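Long-range contact in hypothetical protein, haloacid dehalogenase-like hydrolase (Bacillus subtilis, PDB 1NRW), which dephosphorylates phosphorylated five- and six-carbon sugars, nucleoside monophosphates and, less readily, flavin mononucleotide in vitro, with magnesium as cofactor: residues A[233-238]-A[249-254]. Residues are numbered along the deposited sequence; the frame is centred on the assembly and turned at random.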
loop_
_atom_site.group_PDB
_atom_site.type_symbol
_atom_site.label_atom_id
_atom_site.label_comp_id
_atom_site.label_asym_id
_atom_site.label_seq_id
_atom_site.Cartn_x
_atom_site.Cartn_y
_atom_site.Cartn_z
ATOM N N GLU A 233 -7.312 10.219 -18.758
ATOM C CA GLU A 233 -7.888 9.305 -19.742
ATOM C C GLU A 233 -6.799 8.391 -20.300
ATOM O O GLU A 233 -7.086 7.325 -20.845
ATOM C CB GLU A 233 -8.539 10.092 -20.890
ATOM C CG GLU A 233 -9.745 10.938 -20.487
ATOM C CD GLU A 233 -9.406 12.033 -19.485
ATOM O OE1 GLU A 233 -8.432 12.782 -19.719
ATOM O OE2 GLU A 233 -10.120 12.148 -18.464
ATOM N N GLU A 234 -5.549 8.816 -20.158
ATOM C CA GLU A 234 -4.416 8.038 -20.642
ATOM C C GLU A 234 -3.644 7.362 -19.504
ATOM O O GLU A 234 -2.437 7.132 -19.605
ATOM C CB GLU A 234 -3.480 8.936 -21.452
ATOM C CG GLU A 234 -4.046 9.323 -22.815
ATOM C CD GLU A 234 -3.298 10.473 -23.455
ATOM O OE1 GLU A 234 -2.057 10.406 -23.545
ATOM O OE2 GLU A 234 -3.955 11.447 -23.875
ATOM N N THR A 235 -4.353 7.054 -18.425
ATOM C CA THR A 235 -3.748 6.380 -17.281
ATOM C C THR A 235 -4.568 5.142 -16.937
ATOM O O THR A 235 -5.783 5.109 -17.154
ATOM C CB THR A 235 -3.710 7.283 -16.026
ATOM O OG1 THR A 235 -5.046 7.522 -15.560
ATOM C CG2 THR A 235 -3.036 8.608 -16.339
ATOM N N ALA A 236 -3.895 4.126 -16.406
ATOM C CA ALA A 236 -4.552 2.891 -15.994
ATOM C C ALA A 236 -4.023 2.554 -14.602
ATOM O O ALA A 236 -2.903 2.932 -14.256
ATOM C CB ALA A 236 -4.226 1.761 -16.964
ATOM N N ALA A 237 -4.831 1.863 -13.806
ATOM C CA ALA A 237 -4.426 1.466 -12.454
ATOM C C ALA A 237 -4.950 0.059 -12.213
ATOM O O ALA A 237 -6.072 -0.274 -12.613
ATOM C CB ALA A 237 -5.002 2.424 -11.422
ATOM N N VAL A 238 -4.138 -0.767 -11.564
ATOM C CA VAL A 238 -4.520 -2.147 -11.295
ATOM C C VAL A 238 -4.283 -2.484 -9.822
ATOM O O VAL A 238 -3.294 -2.047 -9.233
ATOM C CB VAL A 238 -3.719 -3.118 -12.219
ATOM C CG1 VAL A 238 -2.217 -2.968 -11.982
ATOM C CG2 VAL A 238 -4.158 -4.543 -11.990
ATOM N N GLU A 249 -10.696 4.263 -9.579
ATOM C CA GLU A 249 -11.697 5.280 -9.894
ATOM C C GLU A 249 -11.056 6.486 -10.575
ATOM O O GLU A 249 -11.622 7.055 -11.512
ATOM C CB GLU A 249 -12.414 5.733 -8.616
ATOM C CG GLU A 249 -13.137 4.620 -7.877
ATOM C CD GLU A 249 -13.799 5.098 -6.592
ATOM O OE1 GLU A 249 -13.132 5.793 -5.797
ATOM O OE2 GLU A 249 -14.985 4.770 -6.376
ATOM N N ALA A 250 -9.868 6.867 -10.118
ATOM C CA ALA A 250 -9.168 8.013 -10.687
ATOM C C ALA A 250 -8.629 7.758 -12.093
ATOM O O ALA A 250 -8.670 8.647 -12.946
ATOM C CB ALA A 250 -8.028 8.434 -9.766
ATOM N N ALA A 251 -8.134 6.547 -12.336
ATOM C CA ALA A 251 -7.559 6.189 -13.633
ATOM C C ALA A 251 -8.578 6.107 -14.768
ATOM O O ALA A 251 -9.758 5.845 -14.542
ATOM C CB ALA A 251 -6.819 4.857 -13.526
ATOM N N GLY A 252 -8.106 6.331 -15.988
ATOM C CA GLY A 252 -8.979 6.244 -17.143
ATOM C C GLY A 252 -9.485 4.819 -17.265
ATOM O O GLY A 252 -10.637 4.583 -17.632
ATOM N N LYS A 253 -8.611 3.863 -16.963
ATOM C CA LYS A 253 -8.971 2.449 -17.007
ATOM C C LYS A 253 -8.595 1.781 -15.689
ATOM O O LYS A 253 -7.418 1.741 -15.326
ATOM C CB LYS A 253 -8.251 1.734 -18.156
ATOM C CG LYS A 253 -8.716 2.153 -19.541
ATOM C CD LYS A 253 -8.165 1.239 -20.634
ATOM C CE LYS A 253 -8.721 -0.179 -20.522
ATOM N NZ LYS A 253 -8.371 -1.023 -21.708
ATOM N N GLY A 254 -9.602 1.287 -14.973
ATOM C CA GLY A 254 -9.370 0.609 -13.710
ATOM C C GLY A 254 -9.357 -0.891 -13.941
ATOM O O GLY A 254 -10.301 -1.439 -14.514
#
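Thr235 and Ala237 of one strand reach across to Lys253 of the next, whose N-H and C=O both point back at them. Lys253 N donates to Thr235 O at 3.1 Å. In return, Ala237 N donates to Lys253 O at 3.0 Å. Two bonds from one residue to the neighbours on either side of Ala236 are the signature of parallel pairing. The same Lys253 O also receives a CA-H...O contact from Ala236 CA at 3.2 Å, while Gly252 N adds a weak, strongly bent bond to Thr235 O.

Small side chains meet on both faces of the pair. Ala251, the first residue to leave helical geometry after helix 245-250, turns its methyl over the strand, and its CB meets Ala237 CB at 3.7 Å. The rotation of Thr235 that sets OG1 between its own backbone N and carbonyl carbon (chi1 67°) brings OG1 to 3.4 Å from Ala251 CA; its hydrogen-bond partner is Leu232 O, just before the strand. On the face of Ala236, the CB atoms of Ala236 and Lys253 lie 4.2 Å apart; the lysine chain then leads away, and its NZ bonds to Leu287 O near the C-terminus.

Strand 6-10 pairs with the other edge of strand 235-239, through Leu6 and Ala8, and Ala237 packs on Ala8. The contact thus closes a beta-alpha-beta unit, strand 235-239, helix 245-250 and strand 253-256, within the Rossmann-like core of HAD phosphatases. In this chain strand 235-239 runs straight into Asp240 and Ser241, which bind the calcium ion present here, at the site where magnesium probably binds in the active enzyme.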